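Local coordinates for protein putative PLP-dependent aminotransferase (PDB 3JU7) that probably acts as a pyridoxal phosphate-dependent aminotransferase of the DegT/DnrJ/EryC1 family, at residues A[90-95]-A[327-332]. Numbering follows the deposited sequence.
Sequences ATPLAA and VLFRNY
Pro-92 puts CG over one face of the Phe-329 ring, offset toward the rim, in a CH-pi contact that joins helix 90-97 to the loop between helices 301-309 and 338-346 in what is, from its family, the fold-type I PLP-dependent aminotransferase architecture. Pro-92 CG stands 3.9 Å from the ring centroid and 22° off the normal, while Pro-92 CB comes to 3.6 Å from Phe-329 CE1. CB of Phe-329 already points at the helix, and with CG anti to the carbonyl carbon (chi1 -47°) the ring carries on to it. Its opposite face is backed by Leu-328 CB, which sits over the centre, and Leu-93 CG lies in the ring plane at the edge, 3.9 Å from Phe-329 CZ. The Leu-93 CD2 methyl touches both Phe-329 CZ, at 3.8 Å, and Leu-328 CD2, at 3.5 Å, tighter than usual for two methyls; the two leucines cross at about a right angle. No hydrogen bond crosses between the segments; the join is wholly apolar.

Further out, Cys-323 touches both Pro-92 and Phe-329. The contact is part of the dimer interface: Cys-226 of the second subunit packs on Leu-328 and Phe-329, and Val-327 N hydrogen-bonds to Glu-225 OE2 of that subunit.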
loop_
_atom_site.group_PDB
_atom_site.type_symbol
_atom_site.label_atom_id
_atom_site.label_comp_id
_atom_site.label_asym_id
_atom_site.label_seq_id
_atom_site.Cartn_x
_atom_site.Cartn_y
_atom_site.Cartn_z
ATOM N N ALA A 90 4.296 -7.868 10.633
ATOM C CA ALA A 90 3.200 -7.511 9.748
ATOM C C ALA A 90 1.849 -8.107 10.231
ATOM O O ALA A 90 0.782 -7.436 10.107
ATOM C CB ALA A 90 3.527 -7.940 8.280
ATOM N N THR A 91 1.864 -9.313 10.840
ATOM C CA THR A 91 0.596 -9.984 11.187
ATOM C C THR A 91 -0.121 -9.275 12.317
ATOM O O THR A 91 -1.283 -8.914 12.164
ATOM C CB THR A 91 0.762 -11.487 11.531
ATOM O OG1 THR A 91 1.641 -12.094 10.580
ATOM C CG2 THR A 91 -0.609 -12.207 11.527
ATOM N N PRO A 92 0.541 -9.071 13.475
ATOM C CA PRO A 92 -0.231 -8.315 14.478
ATOM C C PRO A 92 -0.506 -6.841 14.083
ATOM O O PRO A 92 -1.549 -6.274 14.445
ATOM C CB PRO A 92 0.637 -8.409 15.753
ATOM C CG PRO A 92 2.053 -8.751 15.262
ATOM C CD PRO A 92 1.812 -9.571 14.004
ATOM N N LEU A 93 0.422 -6.208 13.373
ATOM C CA LEU A 93 0.186 -4.831 12.908
ATOM C C LEU A 93 -1.057 -4.755 12.051
ATOM O O LEU A 93 -1.866 -3.820 12.187
ATOM C CB LEU A 93 1.382 -4.294 12.133
ATOM C CG LEU A 93 2.616 -4.035 13.003
ATOM C CD1 LEU A 93 3.787 -3.788 12.092
ATOM C CD2 LEU A 93 2.401 -2.915 14.088
ATOM N N ALA A 94 -1.220 -5.739 11.166
ATOM C CA ALA A 94 -2.399 -5.760 10.310
ATOM C C ALA A 94 -3.675 -5.762 11.184
ATOM O O ALA A 94 -4.620 -5.022 10.883
ATOM C CB ALA A 94 -2.356 -6.930 9.388
ATOM N N ALA A 95 -3.666 -6.522 12.300
ATOM C CA ALA A 95 -4.852 -6.654 13.153
ATOM C C ALA A 95 -5.156 -5.337 13.888
ATOM O O ALA A 95 -6.320 -4.901 13.985
ATOM C CB ALA A 95 -4.699 -7.816 14.177
ATOM N N VAL A 327 8.773 -4.619 21.564
ATOM C CA VAL A 327 8.240 -3.485 22.312
ATOM C C VAL A 327 6.767 -3.246 22.030
ATOM O O VAL A 327 5.958 -3.116 22.943
ATOM C CB VAL A 327 9.068 -2.212 22.017
ATOM C CG1 VAL A 327 8.340 -0.922 22.505
ATOM C CG2 VAL A 327 10.462 -2.359 22.634
ATOM N N LEU A 328 6.368 -3.219 20.768
ATOM C CA LEU A 328 4.996 -2.769 20.494
ATOM C C LEU A 328 3.931 -3.724 20.987
ATOM O O LEU A 328 2.823 -3.323 21.238
ATOM C CB LEU A 328 4.784 -2.499 19.014
ATOM C CG LEU A 328 3.634 -1.553 18.711
ATOM C CD1 LEU A 328 4.032 -0.117 19.043
ATOM C CD2 LEU A 328 3.218 -1.709 17.216
ATOM N N PHE A 329 4.250 -5.000 21.128
ATOM C CA PHE A 329 3.236 -6.005 21.382
ATOM C C PHE A 329 3.295 -6.649 22.753
ATOM O O PHE A 329 2.592 -7.610 23.006
ATOM C CB PHE A 329 3.387 -7.106 20.336
ATOM C CG PHE A 329 3.527 -6.602 18.934
ATOM C CD1 PHE A 329 2.447 -6.012 18.303
ATOM C CD2 PHE A 329 4.720 -6.730 18.249
ATOM C CE1 PHE A 329 2.546 -5.588 17.029
ATOM C CE2 PHE A 329 4.837 -6.305 16.936
ATOM C CZ PHE A 329 3.766 -5.691 16.328
ATOM N N ARG A 330 4.144 -6.149 23.632
ATOM C CA ARG A 330 4.402 -6.802 24.930
ATOM C C ARG A 330 3.203 -6.914 25.822
ATOM O O ARG A 330 3.168 -7.750 26.668
ATOM C CB ARG A 330 5.342 -5.953 25.777
ATOM C CG ARG A 330 6.758 -6.006 25.419
ATOM C CD ARG A 330 7.406 -4.821 26.112
ATOM N NE ARG A 330 8.868 -4.790 26.028
ATOM C CZ ARG A 330 9.588 -3.710 26.333
ATOM N NH1 ARG A 330 8.992 -2.575 26.744
ATOM N NH2 ARG A 330 10.908 -3.755 26.237
ATOM N N ASN A 331 2.292 -5.966 25.725
ATOM C CA ASN A 331 1.191 -5.927 26.639
ATOM C C ASN A 331 -0.095 -6.545 26.114
ATOM O O ASN A 331 -1.068 -6.495 26.797
ATOM C CB ASN A 331 0.972 -4.484 27.088
ATOM C CG ASN A 331 2.148 -3.963 27.928
ATOM O OD1 ASN A 331 2.949 -4.740 28.460
ATOM N ND2 ASN A 331 2.261 -2.648 28.030
ATOM N N TYR A 332 -0.092 -7.144 24.923
ATOM C CA TYR A 332 -1.280 -7.823 24.452
ATOM C C TYR A 332 -1.426 -9.156 25.168
ATOM O O TYR A 332 -0.433 -9.787 25.543
ATOM C CB TYR A 332 -1.238 -8.040 22.950
ATOM C CG TYR A 332 -1.425 -6.747 22.201
ATOM C CD1 TYR A 332 -2.633 -6.058 22.271
ATOM C CD2 TYR A 332 -0.408 -6.205 21.426
ATOM C CE1 TYR A 332 -2.812 -4.883 21.605
ATOM C CE2 TYR A 332 -0.593 -5.010 20.749
ATOM C CZ TYR A 332 -1.796 -4.361 20.847
ATOM O OH TYR A 332 -2.019 -3.161 20.206
#